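Local coordinates for F-actin-capping protein subunit alpha (Dictyostelium discoideum, PDB 4AKR) that caps the fast-growing (barbed) ends of actin filaments independently of calcium, as a heterodimer with a beta subunit, blocking subunit exchange there without severing the filament, at residues W167-T172 / S184-V188; S65-E71 / V134-Y138; Y114-F118 / C173-G178; F48-T53 / Y90-Q95. Numbering follows the deposited sequence.

Interaction 1: residues W167-T172 / S184-V188; sequences WRSVWT and SNGKV
Two neighbouring strands of an antiparallel hairpin, 167-172 and 184-188, run at 165° with axes 4.5 Å apart, both in extended conformation. The register pairs S169 with V188 and W171 with G186 as non-hydrogen-bonded pairs, and V170 with K187 and T172 with N185 as hydrogen-bonded ones. In the latter each amide has its carbonyl: V170 N to K187 O 3.1 Å, K187 N to V170 O 3.0 Å, T172 N to N185 O 2.9 Å and N185 N to T172 O 2.9 Å. A water donates further hydrogen bonds to V170 O (2.7 Å) and N185 O (3.0 Å) and is also hydrogen-bonded to T172 OG1 (2.9 Å). On the S169, W171 and V188 face, which helix 217-248 covers, W171 (chi1 m) lays its six-membered ring over G186, whose CA is 3.5 Å from the centroid, a CH-pi contact. Glycine suits the place because a CB there would clash with W171 CE2. V188 CG1 meets W167 CZ2 at 3.8 Å. W167 NE1 donates to S169 OG (2.8 Å), while S169 OG and W171 NE1 both bond E232 of that helix. On the opposite face N185 ND2 finds Q209. The hairpin belongs to the central antiparallel sheet of the capping-protein fold, and its chemistry is divided: backbone bonds fix the register, while S169 OG and W171 NE1 share the E232 carboxylate.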
loop_
_atom_site.group_PDB
_atom_site.type_symbol
_atom_site.label_atom_id
_atom_site.label_comp_id
_atom_site.label_asym_id
_atom_site.label_seq_id
_atom_site.Cartn_x
_atom_site.Cartn_y
_atom_site.Cartn_z
ATOM N N TRP A 167 2.812 -8.366 11.377
ATOM C CA TRP A 167 3.385 -7.540 12.426
ATOM C C TRP A 167 4.749 -8.158 12.689
ATOM O O TRP A 167 4.852 -9.357 12.954
ATOM C CB TRP A 167 2.533 -7.577 13.702
ATOM C CG TRP A 167 3.124 -6.776 14.849
ATOM C CD1 TRP A 167 4.312 -7.008 15.496
ATOM C CD2 TRP A 167 2.546 -5.620 15.480
ATOM N NE1 TRP A 167 4.502 -6.069 16.485
ATOM C CE2 TRP A 167 3.435 -5.208 16.495
ATOM C CE3 TRP A 167 1.362 -4.894 15.282
ATOM C CZ2 TRP A 167 3.181 -4.103 17.309
ATOM C CZ3 TRP A 167 1.112 -3.796 16.095
ATOM C CH2 TRP A 167 2.018 -3.413 17.094
ATOM N N ARG A 168 5.790 -7.342 12.586
ATOM C CA ARG A 168 7.150 -7.802 12.817
ATOM C C ARG A 168 7.813 -6.945 13.888
ATOM O O ARG A 168 7.788 -5.718 13.810
ATOM C CB ARG A 168 7.979 -7.709 11.533
ATOM C CG ARG A 168 7.717 -8.786 10.515
ATOM C CD ARG A 168 8.448 -8.483 9.220
ATOM N NE ARG A 168 7.798 -7.392 8.497
ATOM C CZ ARG A 168 8.317 -6.774 7.446
ATOM N NH1 ARG A 168 9.507 -7.132 6.985
ATOM N NH2 ARG A 168 7.647 -5.802 6.850
ATOM N N SER A 169 8.389 -7.603 14.886
ATOM C CA SER A 169 9.103 -6.928 15.965
ATOM C C SER A 169 10.473 -7.576 16.100
ATOM O O SER A 169 10.584 -8.802 16.158
ATOM C CB SER A 169 8.365 -7.064 17.304
ATOM O OG SER A 169 7.205 -6.263 17.359
ATOM N N VAL A 170 11.517 -6.755 16.118
ATOM C CA VAL A 170 12.877 -7.254 16.291
ATOM C C VAL A 170 13.537 -6.379 17.345
ATOM O O VAL A 170 13.834 -5.201 17.096
ATOM C CB VAL A 170 13.700 -7.189 14.979
ATOM C CG1 VAL A 170 15.148 -7.558 15.259
ATOM C CG2 VAL A 170 13.115 -8.151 13.942
ATOM N N TRP A 171 13.719 -6.950 18.535
ATOM C CA TRP A 171 14.343 -6.245 19.654
ATOM C C TRP A 171 15.717 -6.815 19.919
ATOM O O TRP A 171 15.875 -8.018 20.148
ATOM C CB TRP A 171 13.509 -6.369 20.932
ATOM C CG TRP A 171 12.274 -5.526 20.942
ATOM C CD1 TRP A 171 11.046 -5.862 20.453
ATOM C CD2 TRP A 171 12.167 -4.175 21.405
ATOM N NE1 TRP A 171 10.180 -4.802 20.578
ATOM C CE2 TRP A 171 10.844 -3.753 21.159
ATOM C CE3 TRP A 171 13.067 -3.277 22.000
ATOM C CZ2 TRP A 171 10.392 -2.474 21.484
ATOM C CZ3 TRP A 171 12.621 -2.003 22.325
ATOM C CH2 TRP A 171 11.290 -1.613 22.065
ATOM N N THR A 172 16.710 -5.942 19.902
ATOM C CA THR A 172 18.085 -6.343 20.140
ATOM C C THR A 172 18.504 -5.827 21.497
ATOM O O THR A 172 18.565 -4.619 21.707
ATOM C CB THR A 172 18.987 -5.763 19.065
ATOM O OG1 THR A 172 18.521 -6.208 17.785
ATOM C CG2 THR A 172 20.422 -6.194 19.283
ATOM N N SER A 184 17.955 -1.986 24.977
ATOM C CA SER A 184 17.150 -2.687 23.983
ATOM C C SER A 184 16.688 -1.751 22.863
ATOM O O SER A 184 15.980 -0.767 23.109
ATOM C CB SER A 184 15.928 -3.318 24.659
ATOM O OG SER A 184 16.321 -4.154 25.732
ATOM N N ASN A 185 17.102 -2.066 21.642
ATOM C CA ASN A 185 16.735 -1.285 20.468
ATOM C C ASN A 185 15.712 -2.082 19.703
ATOM O O ASN A 185 15.989 -3.201 19.254
ATOM C CB ASN A 185 17.950 -1.035 19.567
ATOM C CG ASN A 185 18.926 -0.041 20.172
ATOM O OD1 ASN A 185 20.141 -0.223 20.094
ATOM N ND2 ASN A 185 18.396 1.020 20.780
ATOM N N GLY A 186 14.530 -1.498 19.548
ATOM C CA GLY A 186 13.473 -2.184 18.847
ATOM C C GLY A 186 13.080 -1.553 17.536
ATOM O O GLY A 186 13.103 -0.326 17.380
ATOM N N LYS A 187 12.729 -2.410 16.581
ATOM C CA LYS A 187 12.278 -1.969 15.272
ATOM C C LYS A 187 10.994 -2.743 14.976
ATOM O O LYS A 187 11.015 -3.963 14.810
ATOM C CB LYS A 187 13.336 -2.255 14.207
ATOM C CG LYS A 187 12.896 -1.862 12.810
ATOM C CD LYS A 187 13.945 -2.204 11.771
ATOM C CE LYS A 187 13.506 -1.752 10.397
ATOM N NZ LYS A 187 14.525 -2.074 9.362
ATOM N N VAL A 188 9.879 -2.026 14.948
ATOM C CA VAL A 188 8.580 -2.623 14.692
ATOM C C VAL A 188 8.075 -2.229 13.298
ATOM O O VAL A 188 8.197 -1.074 12.897
ATOM C CB VAL A 188 7.554 -2.150 15.737
ATOM C CG1 VAL A 188 6.214 -2.831 15.507
ATOM C CG2 VAL A 188 8.060 -2.436 17.127
HETATM O O HOH W 1 16.419 -4.557 16.632
#

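Interaction 2: residues S65-E71 / V134-Y138; sequences SALITKE and VSAVY
Strand 65-67 crosses strand 134-138 at -58° with axes 6.0 Å apart, so the two pack through side chains while each bonds its backbone to other strands: A66 to V59 in the small hairpin, A136 to C151 in the five-stranded sheet. Farther on, the first segment runs through T69 to E71 as loop. Along the second, V134 (chi1 t) comes first, pointing toward the hairpin: its CB lies 3.7 Å from L67 CD2 and its CG1 3.7 Å from S65 OG. S135 points away. A136, small enough to let the leucine come close, offers its CB to L67 CD1 at 3.9 Å, L67 holding the m,t rotamer. V137 turns to the other face, against helix 112-129. Y138 (chi1 m) returns to the contact and buries the largest area: its OH bonds T69 OG1 at 2.8 Å, T69 in the p rotamer, and its CD2 meets E71 CG at 3.4 Å, with E71 O over one ring face. The arrangement joins the 58-67 hairpin to strand 134-142, outermost in this chain's part of the central sheet. Its chemistry is graded, apolar packing round L67 giving way to a hydroxyl pair that lets a buried tyrosine satisfy its polar end.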
loop_
_atom_site.group_PDB
_atom_site.type_symbol
_atom_site.label_atom_id
_atom_site.label_comp_id
_atom_site.label_asym_id
_atom_site.label_seq_id
_atom_site.Cartn_x
_atom_site.Cartn_y
_atom_site.Cartn_z
ATOM N N SER A 65 6.702 -24.862 15.658
ATOM C CA SER A 65 6.944 -23.744 14.759
ATOM C C SER A 65 8.275 -23.038 15.006
ATOM O O SER A 65 8.816 -23.081 16.108
ATOM C CB SER A 65 5.799 -22.743 14.882
ATOM O OG SER A 65 5.621 -22.356 16.231
ATOM N N ALA A 66 8.803 -22.409 13.960
ATOM C CA ALA A 66 10.055 -21.660 14.050
ATOM C C ALA A 66 10.045 -20.514 13.041
ATOM O O ALA A 66 9.156 -20.426 12.186
ATOM C CB ALA A 66 11.245 -22.569 13.786
ATOM N N LEU A 67 11.037 -19.638 13.145
ATOM C CA LEU A 67 11.147 -18.510 12.239
ATOM C C LEU A 67 12.371 -18.599 11.327
ATOM O O LEU A 67 13.414 -19.113 11.720
ATOM C CB LEU A 67 11.222 -17.200 13.030
ATOM C CG LEU A 67 10.019 -16.736 13.858
ATOM C CD1 LEU A 67 10.292 -15.325 14.384
ATOM C CD2 LEU A 67 8.761 -16.732 12.998
ATOM N N ILE A 68 12.219 -18.095 10.105
ATOM C CA ILE A 68 13.309 -18.034 9.139
ATOM C C ILE A 68 13.718 -16.556 9.130
ATOM O O ILE A 68 12.983 -15.707 8.613
ATOM C CB ILE A 68 12.850 -18.431 7.718
ATOM C CG1 ILE A 68 12.382 -19.893 7.695
ATOM C CG2 ILE A 68 13.984 -18.198 6.727
ATOM C CD1 ILE A 68 13.430 -20.890 8.138
ATOM N N THR A 69 14.877 -16.252 9.712
ATOM C CA THR A 69 15.361 -14.872 9.793
ATOM C C THR A 69 16.830 -14.774 9.421
ATOM O O THR A 69 17.513 -15.787 9.306
ATOM C CB THR A 69 15.233 -14.325 11.217
ATOM O OG1 THR A 69 16.271 -14.892 12.032
ATOM C CG2 THR A 69 13.868 -14.684 11.808
ATOM N N LYS A 70 17.317 -13.551 9.240
ATOM C CA LYS A 70 18.720 -13.353 8.892
ATOM C C LYS A 70 19.563 -13.541 10.139
ATOM O O LYS A 70 20.721 -13.941 10.054
ATOM C CB LYS A 70 18.966 -11.951 8.335
ATOM C CG LYS A 70 18.231 -11.636 7.039
ATOM C CD LYS A 70 18.529 -10.209 6.574
ATOM C CE LYS A 70 17.629 -9.780 5.414
ATOM N NZ LYS A 70 17.924 -8.376 4.986
ATOM N N GLU A 71 18.983 -13.254 11.300
ATOM C CA GLU A 71 19.720 -13.399 12.547
ATOM C C GLU A 71 19.951 -14.858 12.920
ATOM O O GLU A 71 20.841 -15.160 13.711
ATOM C CB GLU A 71 19.007 -12.694 13.697
ATOM C CG GLU A 71 19.816 -12.736 14.992
ATOM C CD GLU A 71 21.176 -12.069 14.856
ATOM O OE1 GLU A 71 21.329 -11.177 13.991
ATOM O OE2 GLU A 71 22.094 -12.427 15.623
ATOM N N VAL A 134 4.806 -16.261 16.293
ATOM C CA VAL A 134 5.843 -17.266 16.457
ATOM C C VAL A 134 7.074 -16.439 16.817
ATOM O O VAL A 134 7.330 -15.400 16.200
ATOM C CB VAL A 134 6.087 -18.041 15.150
ATOM C CG1 VAL A 134 7.164 -19.090 15.354
ATOM C CG2 VAL A 134 4.787 -18.687 14.685
ATOM N N SER A 135 7.820 -16.885 17.819
ATOM C CA SER A 135 8.997 -16.160 18.276
ATOM C C SER A 135 10.326 -16.884 18.052
ATOM O O SER A 135 10.362 -18.076 17.750
ATOM C CB SER A 135 8.857 -15.858 19.764
ATOM O OG SER A 135 8.781 -17.067 20.500
ATOM N N ALA A 136 11.416 -16.140 18.213
ATOM C CA ALA A 136 12.759 -16.673 18.059
ATOM C C ALA A 136 13.738 -15.802 18.852
ATOM O O ALA A 136 13.766 -14.580 18.692
ATOM C CB ALA A 136 13.143 -16.704 16.589
ATOM N N VAL A 137 14.526 -16.434 19.716
ATOM C CA VAL A 137 15.502 -15.731 20.535
ATOM C C VAL A 137 16.905 -16.292 20.300
ATOM O O VAL A 137 17.171 -17.473 20.537
ATOM C CB VAL A 137 15.149 -15.839 22.032
ATOM C CG1 VAL A 137 16.129 -15.006 22.863
ATOM C CG2 VAL A 137 13.720 -15.364 22.262
ATOM N N TYR A 138 17.793 -15.425 19.827
ATOM C CA TYR A 138 19.166 -15.790 19.519
ATOM C C TYR A 138 20.115 -15.137 20.515
ATOM O O TYR A 138 19.757 -14.172 21.180
ATOM C CB TYR A 138 19.511 -15.312 18.114
ATOM C CG TYR A 138 18.516 -15.731 17.055
ATOM C CD1 TYR A 138 18.495 -17.038 16.566
ATOM C CD2 TYR A 138 17.610 -14.812 16.522
ATOM C CE1 TYR A 138 17.594 -17.419 15.558
ATOM C CE2 TYR A 138 16.701 -15.180 15.518
ATOM C CZ TYR A 138 16.705 -16.479 15.038
ATOM O OH TYR A 138 15.858 -16.831 14.013
#

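Interaction 3: residues Y114-F118 / C173-G178; sequences YRAAF and CTFKPG
Y114, F175 and F118 bury the most surface here and form an aromatic cluster between helix 114-118 and segment 173-178. The helix axis passes 12.2 Å from that of strand 173-175 at 138°, a separation that large rings must span. F175 (chi1 p) touches both of the others, which it meets in directions roughly at right angles. Its edge points to the face of Y114 in an offset edge-to-face pair, centroids 5.4 Å apart and planes at 63°, with F175 CE2 3.6 Å from Y114 CD1. Toward F118 its plane is nearly parallel, at 5°, but the rings are slid apart and barely overlap: centroids are 5.6 Å apart, and F175 CE1 lies 3.8 Å from F118 CZ. One helical turn, closed by F118 N to Y114 O at 2.9 Å, brings both helix rings, each in chi1 m, to the same side. This is helix-on-sheet packing: helix 112-129 lies on the five-stranded antiparallel sheet of the capping-protein fold, and F118 also touches A221 and A224 of the long helix 217-248, whose alanines let the bulky ring in close. Beside F118, C173 sets its CB 4.0 Å from F118 CE2 and its SG at the ring edge, 5.5 Å from the centroid. At the more exposed end, Y114 OH is 3.6 Å from P177 CB; G178 follows with a positive phi (99°) that a residue with a CB would find strained.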
loop_
_atom_site.group_PDB
_atom_site.type_symbol
_atom_site.label_atom_id
_atom_site.label_comp_id
_atom_site.label_asym_id
_atom_site.label_seq_id
_atom_site.Cartn_x
_atom_site.Cartn_y
_atom_site.Cartn_z
ATOM N N TYR A 114 21.542 -16.966 29.557
ATOM C CA TYR A 114 20.912 -15.672 29.325
ATOM C C TYR A 114 19.915 -15.821 28.190
ATOM O O TYR A 114 18.787 -15.357 28.284
ATOM C CB TYR A 114 21.971 -14.603 28.990
ATOM C CG TYR A 114 22.658 -14.073 30.228
ATOM C CD1 TYR A 114 21.974 -13.251 31.125
ATOM C CD2 TYR A 114 23.959 -14.462 30.553
ATOM C CE1 TYR A 114 22.564 -12.831 32.324
ATOM C CE2 TYR A 114 24.560 -14.049 31.746
ATOM C CZ TYR A 114 23.855 -13.236 32.627
ATOM O OH TYR A 114 24.432 -12.841 33.815
ATOM N N ARG A 115 20.325 -16.492 27.123
ATOM C CA ARG A 115 19.431 -16.680 25.999
ATOM C C ARG A 115 18.190 -17.440 26.480
ATOM O O ARG A 115 17.063 -17.058 26.165
ATOM C CB ARG A 115 20.130 -17.462 24.888
ATOM C CG ARG A 115 19.434 -17.369 23.531
ATOM C CD ARG A 115 19.707 -18.601 22.689
ATOM N NE ARG A 115 19.145 -19.781 23.334
ATOM C CZ ARG A 115 17.848 -20.068 23.374
ATOM N NH1 ARG A 115 16.961 -19.274 22.791
ATOM N NH2 ARG A 115 17.438 -21.123 24.047
ATOM N N ALA A 116 18.402 -18.502 27.263
ATOM C CA ALA A 116 17.304 -19.329 27.777
ATOM C C ALA A 116 16.372 -18.547 28.695
ATOM O O ALA A 116 15.157 -18.700 28.630
ATOM C CB ALA A 116 17.859 -20.560 28.512
ATOM N N ALA A 117 16.940 -17.718 29.562
ATOM C CA ALA A 117 16.120 -16.906 30.449
ATOM C C ALA A 117 15.302 -15.914 29.614
ATOM O O ALA A 117 14.148 -15.643 29.933
ATOM C CB ALA A 117 16.992 -16.169 31.444
ATOM N N PHE A 118 15.884 -15.373 28.546
ATOM C CA PHE A 118 15.137 -14.446 27.691
ATOM C C PHE A 118 14.079 -15.187 26.882
ATOM O O PHE A 118 12.968 -14.694 26.669
ATOM C CB PHE A 118 16.064 -13.708 26.717
ATOM C CG PHE A 118 16.694 -12.466 27.289
ATOM C CD1 PHE A 118 17.585 -12.546 28.358
ATOM C CD2 PHE A 118 16.402 -11.212 26.749
ATOM C CE1 PHE A 118 18.177 -11.389 28.883
ATOM C CE2 PHE A 118 16.991 -10.045 27.268
ATOM C CZ PHE A 118 17.880 -10.139 28.336
ATOM N N CYS A 173 18.795 -6.747 22.412
ATOM C CA CYS A 173 19.170 -6.391 23.774
ATOM C C CYS A 173 20.637 -6.664 24.085
ATOM O O CYS A 173 21.089 -7.814 24.046
ATOM C CB CYS A 173 18.288 -7.158 24.756
ATOM S SG CYS A 173 16.555 -7.221 24.250
ATOM N N THR A 174 21.366 -5.600 24.419
ATOM C CA THR A 174 22.790 -5.703 24.722
ATOM C C THR A 174 23.086 -5.358 26.180
ATOM O O THR A 174 22.502 -4.430 26.747
ATOM C CB THR A 174 23.608 -4.780 23.801
ATOM O OG1 THR A 174 23.344 -5.113 22.431
ATOM C CG2 THR A 174 25.087 -4.961 24.058
ATOM N N PHE A 175 24.000 -6.105 26.789
ATOM C CA PHE A 175 24.329 -5.873 28.193
ATOM C C PHE A 175 25.581 -6.581 28.696
ATOM O O PHE A 175 26.024 -7.579 28.135
ATOM C CB PHE A 175 23.146 -6.300 29.058
ATOM C CG PHE A 175 22.754 -7.745 28.877
ATOM C CD1 PHE A 175 21.923 -8.128 27.825
ATOM C CD2 PHE A 175 23.223 -8.725 29.750
ATOM C CE1 PHE A 175 21.561 -9.472 27.644
ATOM C CE2 PHE A 175 22.867 -10.075 29.581
ATOM C CZ PHE A 175 22.034 -10.445 28.526
ATOM N N LYS A 176 26.148 -6.027 29.762
ATOM C CA LYS A 176 27.318 -6.601 30.418
ATOM C C LYS A 176 26.671 -7.533 31.442
ATOM O O LYS A 176 25.836 -7.103 32.236
ATOM C CB LYS A 176 28.117 -5.503 31.129
ATOM C CG LYS A 176 29.377 -5.975 31.850
ATOM C CD LYS A 176 30.114 -4.789 32.482
ATOM C CE LYS A 176 31.479 -5.177 33.043
ATOM N NZ LYS A 176 32.232 -3.972 33.511
ATOM N N PRO A 177 27.020 -8.825 31.419
ATOM C CA PRO A 177 26.406 -9.739 32.384
ATOM C C PRO A 177 26.699 -9.485 33.858
ATOM O O PRO A 177 27.853 -9.374 34.255
ATOM C CB PRO A 177 26.887 -11.116 31.914
ATOM C CG PRO A 177 28.164 -10.817 31.188
ATOM C CD PRO A 177 27.840 -9.560 30.440
ATOM N N GLY A 178 25.633 -9.386 34.654
ATOM C CA GLY A 178 25.764 -9.190 36.090
ATOM C C GLY A 178 25.608 -7.796 36.670
ATOM O O GLY A 178 25.327 -7.644 37.862
#

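Interaction 4: residues F48-T53 / Y90-Q95; sequences FREYNT and YDHIKQ
An Asx motif in the turn that follows strand 86-91 packs against helix 44-55, joining the N-terminal helices to the four-stranded antiparallel sheet. D91 OD1 accepts from K94 N at 2.9 Å and, weakly, from I93 N at 2.9 Å, so the aspartate side chain holds residues 92-94 in helical phi/psi before Q95 turns to positive phi (61°). The nearest backbones are R49 and H92, with CA atoms 5.4 Å apart. H92 (chi1 m) buries the most surface. Its flat ring lies against the helix, with R49 CB 3.7 Å from its centroid and 6° off the normal, a CH-pi contact, while R49 CA comes within 3.4 Å of H92 CD2. The arginine suits this place because its aliphatic stem covers the imidazole while its guanidinium reaches away to a salt bridge with E73. F48 (chi1 m), one residue earlier on the helix, has its CB 3.4 Å from H92 O and its CD2 3.8 Å from I93 CA, and its ring meets F23 edge-to-face, tying in helix 23-31. T53 closes this helix turn with a very short bond from its OG1 to R49 O, 2.5 Å. N52 (chi1 m), pointing toward the turn, donates from ND2 to H92 O at 3.1 Å, whereas its buried OD1 has no polar partner and rests 3.8 Å from Q95 CG.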
loop_
_atom_site.group_PDB
_atom_site.type_symbol
_atom_site.label_atom_id
_atom_site.label_comp_id
_atom_site.label_asym_id
_atom_site.label_seq_id
_atom_site.Cartn_x
_atom_site.Cartn_y
_atom_site.Cartn_z
ATOM N N PHE A 48 14.214 -14.649 -3.480
ATOM C CA PHE A 48 13.251 -15.252 -2.562
ATOM C C PHE A 48 13.799 -15.248 -1.130
ATOM O O PHE A 48 13.072 -14.967 -0.170
ATOM C CB PHE A 48 12.928 -16.683 -3.000
ATOM C CG PHE A 48 12.032 -16.765 -4.207
ATOM C CD1 PHE A 48 12.339 -16.073 -5.371
ATOM C CD2 PHE A 48 10.897 -17.568 -4.187
ATOM C CE1 PHE A 48 11.524 -16.182 -6.504
ATOM C CE2 PHE A 48 10.079 -17.684 -5.308
ATOM C CZ PHE A 48 10.394 -16.988 -6.472
ATOM N N ARG A 49 15.084 -15.557 -0.991
ATOM C CA ARG A 49 15.733 -15.563 0.317
ATOM C C ARG A 49 15.589 -14.211 1.037
ATOM O O ARG A 49 15.338 -14.156 2.250
ATOM C CB ARG A 49 17.212 -15.921 0.140
ATOM C CG ARG A 49 18.093 -15.632 1.335
ATOM C CD ARG A 49 19.465 -16.250 1.137
ATOM N NE ARG A 49 20.426 -15.762 2.117
ATOM C CZ ARG A 49 21.135 -14.650 1.969
ATOM N NH1 ARG A 49 20.991 -13.913 0.875
ATOM N NH2 ARG A 49 21.987 -14.270 2.914
ATOM N N GLU A 50 15.749 -13.126 0.283
ATOM C CA GLU A 50 15.639 -11.771 0.829
ATOM C C GLU A 50 14.231 -11.516 1.372
ATOM O O GLU A 50 14.066 -10.954 2.451
ATOM C CB GLU A 50 15.991 -10.751 -0.255
ATOM C CG GLU A 50 15.713 -9.293 0.091
ATOM C CD GLU A 50 16.383 -8.832 1.379
ATOM O OE1 GLU A 50 17.487 -9.326 1.687
ATOM O OE2 GLU A 50 15.808 -7.961 2.073
ATOM N N TYR A 51 13.223 -11.941 0.615
ATOM C CA TYR A 51 11.831 -11.792 1.022
ATOM C C TYR A 51 11.534 -12.655 2.254
ATOM O O TYR A 51 11.103 -12.147 3.293
ATOM C CB TYR A 51 10.897 -12.221 -0.115
ATOM C CG TYR A 51 9.427 -12.122 0.228
ATOM C CD1 TYR A 51 8.738 -10.913 0.101
ATOM C CD2 TYR A 51 8.734 -13.228 0.715
ATOM C CE1 TYR A 51 7.399 -10.812 0.451
ATOM C CE2 TYR A 51 7.396 -13.140 1.069
ATOM C CZ TYR A 51 6.733 -11.932 0.933
ATOM O OH TYR A 51 5.400 -11.854 1.253
ATOM N N ASN A 52 11.770 -13.960 2.129
ATOM C CA ASN A 52 11.501 -14.887 3.221
ATOM C C ASN A 52 12.096 -14.434 4.545
ATOM O O ASN A 52 11.401 -14.379 5.560
ATOM C CB ASN A 52 12.032 -16.287 2.905
ATOM C CG ASN A 52 11.261 -16.970 1.804
ATOM O OD1 ASN A 52 10.051 -16.780 1.667
ATOM N ND2 ASN A 52 11.952 -17.790 1.020
ATOM N N THR A 53 13.382 -14.105 4.530
ATOM C CA THR A 53 14.057 -13.691 5.752
ATOM C C THR A 53 13.649 -12.319 6.280
ATOM O O THR A 53 13.579 -12.132 7.488
ATOM C CB THR A 53 15.592 -13.741 5.581
ATOM O OG1 THR A 53 15.961 -13.036 4.392
ATOM C CG2 THR A 53 16.073 -15.180 5.472
ATOM N N TYR A 90 16.266 -25.061 4.750
ATOM C CA TYR A 90 15.096 -24.490 4.080
ATOM C C TYR A 90 15.271 -24.211 2.584
ATOM O O TYR A 90 16.309 -23.716 2.155
ATOM C CB TYR A 90 14.744 -23.180 4.798
ATOM C CG TYR A 90 13.470 -22.497 4.367
ATOM C CD1 TYR A 90 12.225 -23.022 4.714
ATOM C CD2 TYR A 90 13.508 -21.274 3.704
ATOM C CE1 TYR A 90 11.052 -22.340 4.428
ATOM C CE2 TYR A 90 12.341 -20.582 3.413
ATOM C CZ TYR A 90 11.117 -21.119 3.782
ATOM O OH TYR A 90 9.960 -20.427 3.528
ATOM N N ASP A 91 14.251 -24.522 1.794
ATOM C CA ASP A 91 14.312 -24.252 0.362
ATOM C C ASP A 91 13.579 -22.945 0.117
ATOM O O ASP A 91 12.349 -22.918 0.127
ATOM C CB ASP A 91 13.624 -25.346 -0.444
ATOM C CG ASP A 91 13.822 -25.168 -1.942
ATOM O OD1 ASP A 91 13.544 -24.058 -2.454
ATOM O OD2 ASP A 91 14.260 -26.132 -2.607
ATOM N N HIS A 92 14.330 -21.870 -0.111
ATOM C CA HIS A 92 13.737 -20.551 -0.328
ATOM C C HIS A 92 12.829 -20.397 -1.536
ATOM O O HIS A 92 11.929 -19.562 -1.536
ATOM C CB HIS A 92 14.832 -19.484 -0.402
ATOM C CG HIS A 92 15.404 -19.117 0.929
ATOM N ND1 HIS A 92 16.651 -19.527 1.343
ATOM C CD2 HIS A 92 14.891 -18.385 1.945
ATOM C CE1 HIS A 92 16.885 -19.059 2.556
ATOM N NE2 HIS A 92 15.832 -18.363 2.944
ATOM N N ILE A 93 13.058 -21.184 -2.574
ATOM C CA ILE A 93 12.232 -21.063 -3.759
ATOM C C ILE A 93 10.895 -21.776 -3.614
ATOM O O ILE A 93 9.867 -21.270 -4.061
ATOM C CB ILE A 93 12.977 -21.591 -4.998
ATOM C CG1 ILE A 93 14.186 -20.691 -5.271
ATOM C CG2 ILE A 93 12.045 -21.619 -6.193
ATOM C CD1 ILE A 93 15.029 -21.109 -6.438
ATOM N N LYS A 94 10.907 -22.941 -2.982
ATOM C CA LYS A 94 9.684 -23.708 -2.794
ATOM C C LYS A 94 9.031 -23.281 -1.493
ATOM O O LYS A 94 7.883 -23.624 -1.228
ATOM C CB LYS A 94 9.997 -25.199 -2.711
ATOM C CG LYS A 94 11.111 -25.667 -3.625
ATOM C CD LYS A 94 11.499 -27.096 -3.279
ATOM C CE LYS A 94 10.668 -28.095 -4.042
ATOM N NZ LYS A 94 11.091 -28.105 -5.472
ATOM N N GLN A 95 9.786 -22.545 -0.682
ATOM C CA GLN A 95 9.316 -22.061 0.614
ATOM C C GLN A 95 8.953 -23.211 1.551
ATOM O O GLN A 95 7.916 -23.192 2.210
ATOM C CB GLN A 95 8.127 -21.118 0.415
ATOM C CG GLN A 95 8.554 -19.754 -0.118
ATOM C CD GLN A 95 7.428 -18.981 -0.784
ATOM O OE1 GLN A 95 7.074 -19.241 -1.942
ATOM N NE2 GLN A 95 6.857 -18.025 -0.055
#

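Interactions 1, 2 and 3 all reach the five-stranded sheet, while interaction 4 lies beyond interaction 2. Strand 163-175 runs from interaction 1 straight into interaction 3, and the two touch where S184 OG packs 3.4 Å from C173 SG. Interactions 2 and 3 meet through R115 NH1, 2.9 Å from V137 O in a probable hydrogen bond, and through V137 CG1, 4.1 Å from F118 CB. Interaction 2 reaches interaction 4 through I68 CG2, 3.9 Å from T53 CG2, and a long, weak ion pair between K70 NZ and E50 OE1 at 3.5 Å. Interactions 3 and 4 are farthest apart, with centres about 30 Å from each other.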